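Local coordinates for autophagy protein 5 (Saccharomyces cerevisiae, PDB 2DYO) that takes part in autophagic vesicle formation and cytoplasm-to-vacuole transport, and is required for nucleophagy and mitophagy, at residues I22-F26 with H122-G126; E45-N50 with W177-R183; Y88-V92 with S275-Y281; C155-N159 with K194-S198. All blocks are in the same frame, centred on the assembly; numbering follows the deposited sequence.

The four contacts show how chemistry follows position in a chain that joins two ubiquitin-like regions to a helical one. Contacts 2 and 3 are buried and touch each other: the 45-50 loop meets helix 170-182, while the start of helix 90-98 meets the turn before strand 280-286, and Glu45 and Thr46 bond to Phe276 and Val90. Contact 3 is almost wholly apolar across its seam, whereas contact 2 adds an arginine and a water to its packing. Contacts 1 and 4 are only partly buried, about 40 Å apart between centres, and each joins hydrophobic packing to water-linked polar groups, at the end of a parallel strand pair in contact 1 and between two helix ends in contact 4.

Contact 1. Residues I22-F26 with H122-G126; sequences IDPSF and HLVMG
The ring of Phe26 is gripped on both faces by side chains of strand 118-126. The methyl CE of Met125 sits over the ring centre, 3.4 Å from the Phe26 centroid, and the sulfur stands farther out above the same face, a Met-aromatic contact with CH-pi character. Over the opposite face Leu123 CD1 makes a second CH-pi contact, displaced toward the rim, and the edge abuts the strand backbone, with Phe26 CE1 3.5 Å from Val124 C. The setting is the β-grasp fold of the first ubiquitin-like region, UblA: strands 15-22 and 118-126 run parallel in the middle of the sheet, and the chain leaves the first of them through the short 3-10 turn that carries Phe26. The last bridge pairs Ile22 with Leu123, whose side chains lie side by side and point the same way, Ile22 CD1 3.9 Å from Leu123 CB. Ile55 of helix 52-59 packs on both, and Trp56 touches Phe26. One residue on, Asp23 N donates to Leu123 O at 3.2 Å, nearly straight at 161°.

Met125 reaches the ring because CG stands between its backbone N and carbonyl carbon (chi1 67°) and the chain then bends at chi3. The polar side is stitched by water. The ring edge of His122 faces one water, which lies 2.8 Å from His122 ND1 and donates to Asp23 OD2. A second water donates to Asp23 OD1, bonds Ser25 OG, and accepts from Met125 N at 3.1 Å.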
loop_
_atom_site.group_PDB
_atom_site.type_symbol
_atom_site.label_atom_id
_atom_site.label_comp_id
_atom_site.label_asym_id
_atom_site.label_seq_id
_atom_site.Cartn_x
_atom_site.Cartn_y
_atom_site.Cartn_z
ATOM N N ILE A 22 8.555 18.571 4.012
ATOM C CA ILE A 22 9.529 18.317 5.067
ATOM C C ILE A 22 9.371 19.376 6.149
ATOM O O ILE A 22 9.619 20.554 5.895
ATOM C CB ILE A 22 10.971 18.402 4.516
ATOM C CG1 ILE A 22 11.105 17.532 3.261
ATOM C CG2 ILE A 22 11.967 17.980 5.587
ATOM C CD1 ILE A 22 10.746 16.072 3.472
ATOM N N ASP A 23 8.961 18.967 7.349
ATOM C CA ASP A 23 8.790 19.925 8.438
ATOM C C ASP A 23 10.061 20.735 8.656
ATOM O O ASP A 23 11.165 20.208 8.560
ATOM C CB ASP A 23 8.411 19.223 9.743
ATOM C CG ASP A 23 6.927 18.921 9.834
ATOM O OD1 ASP A 23 6.466 18.567 10.940
ATOM O OD2 ASP A 23 6.221 19.031 8.807
ATOM N N PRO A 24 9.914 22.032 8.958
ATOM C CA PRO A 24 11.066 22.910 9.188
ATOM C C PRO A 24 12.002 22.411 10.288
ATOM O O PRO A 24 13.174 22.788 10.334
ATOM C CB PRO A 24 10.416 24.255 9.522
ATOM C CG PRO A 24 9.097 23.863 10.117
ATOM C CD PRO A 24 8.652 22.749 9.202
ATOM N N SER A 25 11.487 21.552 11.161
ATOM C CA SER A 25 12.285 20.999 12.249
ATOM C C SER A 25 13.546 20.309 11.721
ATOM O O SER A 25 14.544 20.208 12.431
ATOM C CB SER A 25 11.450 20.005 13.061
ATOM O OG SER A 25 10.972 18.951 12.243
ATOM N N PHE A 26 13.492 19.845 10.474
ATOM C CA PHE A 26 14.620 19.161 9.832
ATOM C C PHE A 26 15.578 20.127 9.144
ATOM O O PHE A 26 16.745 19.803 8.916
ATOM C CB PHE A 26 14.132 18.188 8.746
ATOM C CG PHE A 26 13.424 16.970 9.266
ATOM C CD1 PHE A 26 12.135 17.056 9.777
ATOM C CD2 PHE A 26 14.041 15.724 9.210
ATOM C CE1 PHE A 26 11.469 15.917 10.222
ATOM C CE2 PHE A 26 13.386 14.581 9.653
ATOM C CZ PHE A 26 12.098 14.677 10.159
ATOM N N HIS A 122 3.658 14.540 5.174
ATOM C CA HIS A 122 4.595 15.410 5.870
ATOM C C HIS A 122 5.574 14.570 6.689
ATOM O O HIS A 122 5.163 13.698 7.454
ATOM C CB HIS A 122 3.831 16.357 6.803
ATOM C CG HIS A 122 2.619 16.976 6.174
ATOM N ND1 HIS A 122 2.582 18.290 5.754
ATOM C CD2 HIS A 122 1.411 16.449 5.862
ATOM C CE1 HIS A 122 1.404 18.544 5.210
ATOM N NE2 HIS A 122 0.675 17.444 5.262
ATOM N N LEU A 123 6.867 14.836 6.517
ATOM C CA LEU A 123 7.911 14.124 7.253
ATOM C C LEU A 123 8.107 14.889 8.560
ATOM O O LEU A 123 8.428 16.078 8.540
ATOM C CB LEU A 123 9.219 14.133 6.458
ATOM C CG LEU A 123 10.232 12.984 6.577
ATOM C CD1 LEU A 123 11.619 13.561 6.420
ATOM C CD2 LEU A 123 10.114 12.259 7.909
ATOM N N VAL A 124 7.930 14.205 9.685
ATOM C CA VAL A 124 8.057 14.827 11.000
ATOM C C VAL A 124 9.055 14.111 11.917
ATOM O O VAL A 124 9.425 12.962 11.674
ATOM C CB VAL A 124 6.679 14.855 11.705
ATOM C CG1 VAL A 124 6.793 15.499 13.071
ATOM C CG2 VAL A 124 5.680 15.606 10.847
ATOM N N MET A 125 9.496 14.803 12.966
ATOM C CA MET A 125 10.423 14.225 13.934
ATOM C C MET A 125 9.922 14.496 15.349
ATOM O O MET A 125 9.057 15.348 15.554
ATOM C CB MET A 125 11.826 14.812 13.774
ATOM C CG MET A 125 11.940 16.283 14.129
ATOM S SD MET A 125 13.666 16.760 14.302
ATOM C CE MET A 125 14.125 17.004 12.608
ATOM N N GLY A 126 10.469 13.772 16.320
ATOM C CA GLY A 126 10.055 13.952 17.699
ATOM C C GLY A 126 10.739 12.989 18.650
ATOM O O GLY A 126 11.496 12.116 18.220
HETATM O O HOH W 1 8.802 17.803 12.996
HETATM O O HOH W 2 5.041 19.269 6.640
#

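Contact 2. Residues E45-N50 with W177-R183; sequences ETYLVN and WGSVITR
Asn50 and Trp177 approach from opposite directions and meet amide to ring edge. Asn50 ND2 lies 3.6 Å from Trp177 CZ2, close to the indole plane, with the amide turned 70° against that plane, so this is an edge contact and not a stack. Trp177 extends its indole toward the loop with CG anti to the backbone N (chi1 171°), and its far corner CH2 also touches Tyr47 CD2 at 4.0 Å. The carbonyl end of the same amide rests against a methyl, Asn50 OD1 being 3.6 Å from Ile181 CD1.

The contact thus lays the loop between strand 37-43 and helix 52-59 of the ubiquitin-like UblA region against helix 170-182 of the α-helical bundle region. Another protein chain of the assembly packs its backbone on Asn50, Ile181 and Arg183, so the seam is also part of a protein-protein interface.

At the other end Arg183, bent at chi2 and chi3, folds back to bridge loop and helix with one nitrogen: NH1 donates to Glu45 O at 3.0 Å, tilted from the carbonyl plane, and to Val180 O at 3.0 Å, in that carbonyl's plane on a lone pair. With an alanine here, both Glu45 O and Val180 O are likely to lose the donor they share, leaving the loop less firmly tied to the helix end. The Glu45 carboxylate turns elsewhere, to Phe276 N. Val180 O gains a second donor in a water, which in turn accepts from Thr46 OG1 at 2.6 Å.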
loop_
_atom_site.group_PDB
_atom_site.type_symbol
_atom_site.label_atom_id
_atom_site.label_comp_id
_atom_site.label_asym_id
_atom_site.label_seq_id
_atom_site.Cartn_x
_atom_site.Cartn_y
_atom_site.Cartn_z
ATOM N N GLU A 45 1.423 0.161 -5.233
ATOM C CA GLU A 45 2.078 -1.030 -4.706
ATOM C C GLU A 45 3.538 -0.821 -4.302
ATOM O O GLU A 45 4.456 -1.330 -4.954
ATOM C CB GLU A 45 2.001 -2.169 -5.725
ATOM C CG GLU A 45 0.590 -2.538 -6.175
ATOM C CD GLU A 45 -0.204 -3.313 -5.135
ATOM O OE1 GLU A 45 -1.237 -3.892 -5.524
ATOM O OE2 GLU A 45 0.184 -3.343 -3.941
ATOM N N THR A 46 3.743 -0.072 -3.224
ATOM C CA THR A 46 5.085 0.159 -2.702
ATOM C C THR A 46 4.938 0.772 -1.319
ATOM O O THR A 46 3.824 0.878 -0.811
ATOM C CB THR A 46 5.911 1.107 -3.619
ATOM O OG1 THR A 46 7.287 1.079 -3.213
ATOM C CG2 THR A 46 5.393 2.546 -3.529
ATOM N N TYR A 47 6.053 1.155 -0.703
ATOM C CA TYR A 47 6.015 1.776 0.619
ATOM C C TYR A 47 6.570 3.196 0.526
ATOM O O TYR A 47 7.492 3.458 -0.253
ATOM C CB TYR A 47 6.882 1.014 1.627
ATOM C CG TYR A 47 6.415 -0.383 1.980
ATOM C CD1 TYR A 47 5.124 -0.617 2.462
ATOM C CD2 TYR A 47 7.293 -1.460 1.902
ATOM C CE1 TYR A 47 4.731 -1.899 2.863
ATOM C CE2 TYR A 47 6.912 -2.733 2.297
ATOM C CZ TYR A 47 5.639 -2.949 2.778
ATOM O OH TYR A 47 5.293 -4.216 3.192
ATOM N N LEU A 48 6.036 4.099 1.342
ATOM C CA LEU A 48 6.505 5.481 1.346
ATOM C C LEU A 48 7.978 5.555 1.729
ATOM O O LEU A 48 8.712 6.423 1.279
ATOM C CB LEU A 48 5.680 6.320 2.337
ATOM C CG LEU A 48 4.220 6.619 1.964
ATOM C CD1 LEU A 48 3.524 7.281 3.153
ATOM C CD2 LEU A 48 4.170 7.520 0.747
ATOM N N VAL A 49 8.395 4.630 2.582
ATOM C CA VAL A 49 9.767 4.574 3.056
ATOM C C VAL A 49 10.794 4.337 1.941
ATOM O O VAL A 49 11.985 4.618 2.108
ATOM C CB VAL A 49 9.880 3.522 4.165
ATOM C CG1 VAL A 49 10.356 2.198 3.617
ATOM C CG2 VAL A 49 10.741 4.054 5.294
ATOM N N ASN A 50 10.339 3.847 0.793
ATOM C CA ASN A 50 11.243 3.634 -0.333
ATOM C C ASN A 50 11.697 4.969 -0.935
ATOM O O ASN A 50 12.530 5.001 -1.852
ATOM C CB ASN A 50 10.560 2.785 -1.403
ATOM C CG ASN A 50 10.444 1.337 -0.984
ATOM O OD1 ASN A 50 9.705 0.550 -1.575
ATOM N ND2 ASN A 50 11.203 0.973 0.040
ATOM N N TRP A 177 12.223 -8.602 -3.911
ATOM C CA TRP A 177 12.127 -7.251 -3.357
ATOM C C TRP A 177 12.584 -6.231 -4.391
ATOM O O TRP A 177 11.994 -5.161 -4.533
ATOM C CB TRP A 177 13.002 -7.105 -2.110
ATOM C CG TRP A 177 13.113 -5.672 -1.638
ATOM C CD1 TRP A 177 14.229 -4.885 -1.643
ATOM C CD2 TRP A 177 12.052 -4.859 -1.126
ATOM N NE1 TRP A 177 13.929 -3.631 -1.164
ATOM C CE2 TRP A 177 12.599 -3.588 -0.838
ATOM C CE3 TRP A 177 10.691 -5.083 -0.880
ATOM C CZ2 TRP A 177 11.828 -2.543 -0.317
ATOM C CZ3 TRP A 177 9.925 -4.040 -0.360
ATOM C CH2 TRP A 177 10.497 -2.791 -0.084
ATOM N N GLY A 178 13.647 -6.575 -5.109
ATOM C CA GLY A 178 14.188 -5.682 -6.111
ATOM C C GLY A 178 13.182 -5.228 -7.146
ATOM O O GLY A 178 13.199 -4.069 -7.563
ATOM N N SER A 179 12.305 -6.138 -7.560
ATOM C CA SER A 179 11.290 -5.822 -8.558
ATOM C C SER A 179 10.360 -4.711 -8.082
ATOM O O SER A 179 9.800 -3.982 -8.892
ATOM C CB SER A 179 10.459 -7.063 -8.884
ATOM O OG SER A 179 9.688 -7.456 -7.764
ATOM N N VAL A 180 10.187 -4.593 -6.767
ATOM C CA VAL A 180 9.325 -3.552 -6.208
ATOM C C VAL A 180 9.924 -2.162 -6.435
ATOM O O VAL A 180 9.199 -1.193 -6.672
ATOM C CB VAL A 180 9.120 -3.740 -4.689
ATOM C CG1 VAL A 180 8.233 -2.618 -4.146
ATOM C CG2 VAL A 180 8.487 -5.104 -4.409
ATOM N N ILE A 181 11.249 -2.073 -6.357
ATOM C CA ILE A 181 11.940 -0.802 -6.547
ATOM C C ILE A 181 12.062 -0.467 -8.029
ATOM O O ILE A 181 11.789 0.661 -8.443
ATOM C CB ILE A 181 13.365 -0.835 -5.943
ATOM C CG1 ILE A 181 13.314 -1.281 -4.479
ATOM C CG2 ILE A 181 14.000 0.542 -6.059
ATOM C CD1 ILE A 181 12.573 -0.332 -3.560
ATOM N N THR A 182 12.476 -1.450 -8.824
ATOM C CA THR A 182 12.645 -1.250 -10.261
ATOM C C THR A 182 11.332 -1.292 -11.038
ATOM O O THR A 182 11.266 -0.829 -12.172
ATOM C CB THR A 182 13.577 -2.316 -10.866
ATOM O OG1 THR A 182 13.056 -3.618 -10.583
ATOM C CG2 THR A 182 14.976 -2.199 -10.288
ATOM N N ARG A 183 10.289 -1.844 -10.421
ATOM C CA ARG A 183 8.982 -1.972 -11.065
ATOM C C ARG A 183 9.040 -3.022 -12.171
ATOM O O ARG A 183 8.426 -2.865 -13.224
ATOM C CB ARG A 183 8.513 -0.632 -11.652
ATOM C CG ARG A 183 8.521 0.528 -10.665
ATOM C CD ARG A 183 7.887 0.137 -9.337
ATOM N NE ARG A 183 6.469 -0.188 -9.462
ATOM C CZ ARG A 183 5.745 -0.727 -8.484
ATOM N NH1 ARG A 183 6.313 -1.006 -7.315
ATOM N NH2 ARG A 183 4.452 -0.973 -8.670
HETATM O O HOH W 3 8.884 1.136 -5.229
#

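Contact 3. Residues Y88-V92 with S275-Y281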
loop_
_atom_site.group_PDB
_atom_site.type_symbol
_atom_site.label_atom_id
_atom_site.label_comp_id
_atom_site.label_asym_id
_atom_site.label_seq_id
_atom_site.Cartn_x
_atom_site.Cartn_y
_atom_site.Cartn_z
ATOM N N TYR A 88 2.334 -0.062 5.295
ATOM C CA TYR A 88 1.152 -0.528 4.574
ATOM C C TYR A 88 1.353 -0.027 3.161
ATOM O O TYR A 88 1.945 1.031 2.969
ATOM C CB TYR A 88 -0.141 0.078 5.135
ATOM C CG TYR A 88 -0.533 -0.498 6.466
ATOM C CD1 TYR A 88 -0.032 0.034 7.651
ATOM C CD2 TYR A 88 -1.368 -1.611 6.543
ATOM C CE1 TYR A 88 -0.353 -0.530 8.886
ATOM C CE2 TYR A 88 -1.693 -2.187 7.769
ATOM C CZ TYR A 88 -1.180 -1.637 8.936
ATOM O OH TYR A 88 -1.496 -2.202 10.147
ATOM N N PRO A 89 0.874 -0.771 2.152
ATOM C CA PRO A 89 1.065 -0.276 0.786
ATOM C C PRO A 89 0.477 1.124 0.674
ATOM O O PRO A 89 -0.532 1.428 1.303
ATOM C CB PRO A 89 0.291 -1.284 -0.066
ATOM C CG PRO A 89 0.399 -2.558 0.731
ATOM C CD PRO A 89 0.185 -2.075 2.157
ATOM N N VAL A 90 1.105 1.965 -0.138
ATOM C CA VAL A 90 0.639 3.332 -0.349
ATOM C C VAL A 90 -0.829 3.373 -0.781
ATOM O O VAL A 90 -1.590 4.230 -0.329
ATOM C CB VAL A 90 1.516 4.037 -1.425
ATOM C CG1 VAL A 90 0.950 5.416 -1.771
ATOM C CG2 VAL A 90 2.939 4.173 -0.899
ATOM N N GLY A 91 -1.224 2.449 -1.653
ATOM C CA GLY A 91 -2.603 2.425 -2.118
ATOM C C GLY A 91 -3.589 2.121 -1.005
ATOM O O GLY A 91 -4.718 2.618 -1.007
ATOM N N VAL A 92 -3.172 1.281 -0.064
ATOM C CA VAL A 92 -4.004 0.914 1.078
ATOM C C VAL A 92 -4.141 2.115 2.016
ATOM O O VAL A 92 -5.209 2.358 2.589
ATOM C CB VAL A 92 -3.395 -0.297 1.836
ATOM C CG1 VAL A 92 -4.168 -0.563 3.132
ATOM C CG2 VAL A 92 -3.465 -1.547 0.940
ATOM N N SER A 275 -2.559 -7.128 -2.514
ATOM C CA SER A 275 -1.519 -6.119 -2.647
ATOM C C SER A 275 -0.133 -6.755 -2.806
ATOM O O SER A 275 0.011 -7.977 -2.705
ATOM C CB SER A 275 -1.551 -5.184 -1.440
ATOM O OG SER A 275 -2.813 -4.531 -1.349
ATOM N N PHE A 276 0.881 -5.920 -3.035
ATOM C CA PHE A 276 2.244 -6.399 -3.266
ATOM C C PHE A 276 2.953 -7.052 -2.077
ATOM O O PHE A 276 4.054 -7.579 -2.236
ATOM C CB PHE A 276 3.110 -5.260 -3.833
ATOM C CG PHE A 276 3.715 -4.371 -2.785
ATOM C CD1 PHE A 276 5.068 -4.475 -2.462
ATOM C CD2 PHE A 276 2.938 -3.425 -2.121
ATOM C CE1 PHE A 276 5.640 -3.650 -1.484
ATOM C CE2 PHE A 276 3.496 -2.592 -1.141
ATOM C CZ PHE A 276 4.853 -2.705 -0.822
ATOM N N ASP A 277 2.338 -7.018 -0.897
ATOM C CA ASP A 277 2.942 -7.657 0.270
ATOM C C ASP A 277 2.285 -9.015 0.506
ATOM O O ASP A 277 2.542 -9.673 1.512
ATOM C CB ASP A 277 2.802 -6.784 1.521
ATOM C CG ASP A 277 1.359 -6.559 1.932
ATOM O OD1 ASP A 277 1.157 -5.984 3.021
ATOM O OD2 ASP A 277 0.433 -6.941 1.178
ATOM N N GLY A 278 1.435 -9.428 -0.436
ATOM C CA GLY A 278 0.772 -10.718 -0.328
ATOM C C GLY A 278 -0.577 -10.731 0.368
ATOM O O GLY A 278 -1.313 -11.717 0.283
ATOM N N PHE A 279 -0.910 -9.647 1.058
ATOM C CA PHE A 279 -2.188 -9.562 1.756
ATOM C C PHE A 279 -3.254 -8.849 0.937
ATOM O O PHE A 279 -2.960 -7.904 0.195
ATOM C CB PHE A 279 -2.043 -8.814 3.090
ATOM C CG PHE A 279 -1.557 -9.670 4.225
ATOM C CD1 PHE A 279 -0.198 -9.806 4.485
ATOM C CD2 PHE A 279 -2.463 -10.341 5.039
ATOM C CE1 PHE A 279 0.251 -10.599 5.545
ATOM C CE2 PHE A 279 -2.024 -11.134 6.100
ATOM C CZ PHE A 279 -0.664 -11.263 6.351
ATOM N N LEU A 280 -4.491 -9.320 1.066
ATOM C CA LEU A 280 -5.625 -8.677 0.410
ATOM C C LEU A 280 -6.138 -7.695 1.451
ATOM O O LEU A 280 -6.382 -8.078 2.595
ATOM C CB LEU A 280 -6.736 -9.679 0.093
ATOM C CG LEU A 280 -8.055 -9.009 -0.323
ATOM C CD1 LEU A 280 -7.876 -8.281 -1.662
ATOM C CD2 LEU A 280 -9.146 -10.055 -0.429
ATOM N N TYR A 281 -6.287 -6.429 1.071
ATOM C CA TYR A 281 -6.781 -5.427 2.004
ATOM C C TYR A 281 -8.134 -4.889 1.572
ATOM O O TYR A 281 -8.327 -4.540 0.408
ATOM C CB TYR A 281 -5.835 -4.222 2.098
ATOM C CG TYR A 281 -4.495 -4.477 2.739
ATOM C CD1 TYR A 281 -3.439 -4.998 2.005
ATOM C CD2 TYR A 281 -4.273 -4.150 4.077
ATOM C CE1 TYR A 281 -2.180 -5.183 2.584
ATOM C CE2 TYR A 281 -3.028 -4.333 4.665
ATOM C CZ TYR A 281 -1.987 -4.844 3.911
ATOM O OH TYR A 281 -0.747 -4.991 4.471
#
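Pro89 packs between Phe276 and Tyr281 in a seam that no hydrogen bond crosses; segments 88-92 and 275-281 meet by van der Waals contact. The proline ring, at the N-cap position of helix 90-98, has Phe276 CE2 3.6 Å from Pro89 CG, and Tyr281 OH 3.8 Å from Pro89 CD. Val92, in the first turn of the helix, lays CG2 over a face of Tyr281 in a CH-pi contact, 3.9 Å from the centroid. Tyr281 CE2 lies 3.7 Å from Tyr88 CD2, near the plane of the Tyr88 ring.

The polar bonds run within 275-281 and set the tyrosine's position. Tyr281 OH donates to the syn lone pair of Asp277 OD1 at 2.6 Å, while Phe279 N meets Asp277 OD2 from above the carboxylate plane. A leucine in place of Tyr281 would probably leave Asp277 OD1 without its hydroxyl donor and open a gap beside Tyr88 and Pro89. The ring of Trp147 of helix 142-159 meets that of Phe276, so the bundle region borders this seam.

UblA and UblB thus meet through a helix start and a type I turn, overlapped by an Asx turn, that leads into the central strand of a second β-grasp sheet.

Contact 4. Residues C155-N159 with K194-S198; sequences CFILN and KISSS
Asn159 makes the tight part of this contact, its side-chain amide gripped at both ends by the chain leaving the neighbouring helix. Asn159 ND2 donates to Ile195 O at 2.9 Å, the acceptor lying in the amide plane, and Asn159 OD1 accepts from Ser196 OG at 2.8 Å, in the carbonyl plane on a lone pair. Two bonds from opposite ends of one flat group fix its rotation. With chi1 at -175°, Ser196 turns OG away from its own N and toward the asparagine, where it donates. Beside this pair the contact turns apolar: Ile195 CG2 packs on Cys155 CB at 3.7 Å, and Leu158 CD1 approaches Ser196 CB at 3.9 Å.

In the α-helical bundle region the last turn of helix 142-159 here meets the end of helix 185-195 and the loop that follows it, and Asn159 thereby satisfies a carbonyl at the point where the second helix gives way to loop. Lys152, which is joined to Atg12 in the cell but not in this structure, lies earlier on helix 142-159. Ala164 of the short helix 163-166 packs against both Cys155 and Asn159.

Toward solvent the fit slackens. Ser198 is exposed, and its OG stays 3.8 Å from Asn159 OD1, farther than the Ser196 hydroxyl. A water fills in on this side, near Leu158 O and 2.5 Å from Ser198 OG.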
loop_
_atom_site.group_PDB
_atom_site.type_symbol
_atom_site.label_atom_id
_atom_site.label_comp_id
_atom_site.label_asym_id
_atom_site.label_seq_id
_atom_site.Cartn_x
_atom_site.Cartn_y
_atom_site.Cartn_z
ATOM N N CYS A 155 2.713 -16.972 2.864
ATOM C CA CYS A 155 2.992 -18.325 2.387
ATOM C C CYS A 155 2.373 -19.348 3.338
ATOM O O CYS A 155 1.700 -20.292 2.910
ATOM C CB CYS A 155 4.506 -18.551 2.286
ATOM S SG CYS A 155 5.016 -20.175 1.660
ATOM N N PHE A 156 2.593 -19.139 4.632
ATOM C CA PHE A 156 2.060 -20.018 5.663
ATOM C C PHE A 156 0.532 -20.040 5.663
ATOM O O PHE A 156 -0.080 -21.096 5.807
ATOM C CB PHE A 156 2.550 -19.578 7.040
ATOM C CG PHE A 156 2.051 -20.444 8.155
ATOM C CD1 PHE A 156 2.496 -21.756 8.285
ATOM C CD2 PHE A 156 1.105 -19.965 9.055
ATOM C CE1 PHE A 156 2.004 -22.581 9.293
ATOM C CE2 PHE A 156 0.605 -20.784 10.071
ATOM C CZ PHE A 156 1.057 -22.096 10.189
ATOM N N ILE A 157 -0.077 -18.869 5.515
ATOM C CA ILE A 157 -1.533 -18.761 5.500
ATOM C C ILE A 157 -2.120 -19.463 4.273
ATOM O O ILE A 157 -3.094 -20.216 4.380
ATOM C CB ILE A 157 -1.970 -17.270 5.509
ATOM C CG1 ILE A 157 -1.541 -16.627 6.834
ATOM C CG2 ILE A 157 -3.486 -17.156 5.316
ATOM C CD1 ILE A 157 -1.661 -15.109 6.872
ATOM N N LEU A 158 -1.510 -19.230 3.115
ATOM C CA LEU A 158 -1.968 -19.828 1.865
ATOM C C LEU A 158 -1.681 -21.317 1.715
ATOM O O LEU A 158 -2.548 -22.074 1.276
ATOM C CB LEU A 158 -1.347 -19.102 0.667
ATOM C CG LEU A 158 -1.810 -17.677 0.362
ATOM C CD1 LEU A 158 -0.916 -17.082 -0.721
ATOM C CD2 LEU A 158 -3.266 -17.692 -0.097
ATOM N N ASN A 159 -0.472 -21.739 2.082
ATOM C CA ASN A 159 -0.078 -23.137 1.924
ATOM C C ASN A 159 -0.118 -24.032 3.160
ATOM O O ASN A 159 -0.032 -25.254 3.040
ATOM C CB ASN A 159 1.325 -23.208 1.316
ATOM C CG ASN A 159 1.457 -22.373 0.059
ATOM O OD1 ASN A 159 0.508 -22.248 -0.718
ATOM N ND2 ASN A 159 2.643 -21.804 -0.157
ATOM N N LYS A 194 5.533 -18.360 -7.562
ATOM C CA LYS A 194 6.308 -19.492 -7.059
ATOM C C LYS A 194 6.024 -19.777 -5.594
ATOM O O LYS A 194 6.043 -20.932 -5.169
ATOM C CB LYS A 194 7.812 -19.235 -7.197
ATOM C CG LYS A 194 8.364 -19.314 -8.597
ATOM C CD LYS A 194 9.888 -19.390 -8.556
ATOM C CE LYS A 194 10.355 -20.570 -7.706
ATOM N NZ LYS A 194 11.835 -20.750 -7.740
ATOM N N ILE A 195 5.786 -18.721 -4.822
ATOM C CA ILE A 195 5.512 -18.862 -3.397
ATOM C C ILE A 195 4.213 -19.617 -3.186
ATOM O O ILE A 195 4.076 -20.371 -2.225
ATOM C CB ILE A 195 5.411 -17.486 -2.705
ATOM C CG1 ILE A 195 6.754 -16.760 -2.797
ATOM C CG2 ILE A 195 4.999 -17.666 -1.245
ATOM C CD1 ILE A 195 6.751 -15.378 -2.188
ATOM N N SER A 196 3.259 -19.401 -4.088
ATOM C CA SER A 196 1.967 -20.078 -4.025
ATOM C C SER A 196 1.128 -19.829 -5.270
ATOM O O SER A 196 0.848 -18.681 -5.629
ATOM C CB SER A 196 1.174 -19.634 -2.797
ATOM O OG SER A 196 -0.024 -20.389 -2.691
ATOM N N SER A 197 0.729 -20.915 -5.924
ATOM C CA SER A 197 -0.088 -20.842 -7.129
ATOM C C SER A 197 -1.220 -21.861 -7.036
ATOM O O SER A 197 -1.967 -22.071 -7.995
ATOM C CB SER A 197 0.770 -21.121 -8.366
ATOM O OG SER A 197 1.335 -22.420 -8.315
ATOM N N SER A 198 -1.333 -22.492 -5.870
ATOM C CA SER A 198 -2.368 -23.488 -5.616
ATOM C C SER A 198 -3.568 -22.813 -4.959
ATOM O O SER A 198 -3.531 -21.614 -4.687
ATOM C CB SER A 198 -1.823 -24.572 -4.688
ATOM O OG SER A 198 -1.494 -24.022 -3.423
HETATM O O HOH W 4 -2.364 -23.862 -1.101
#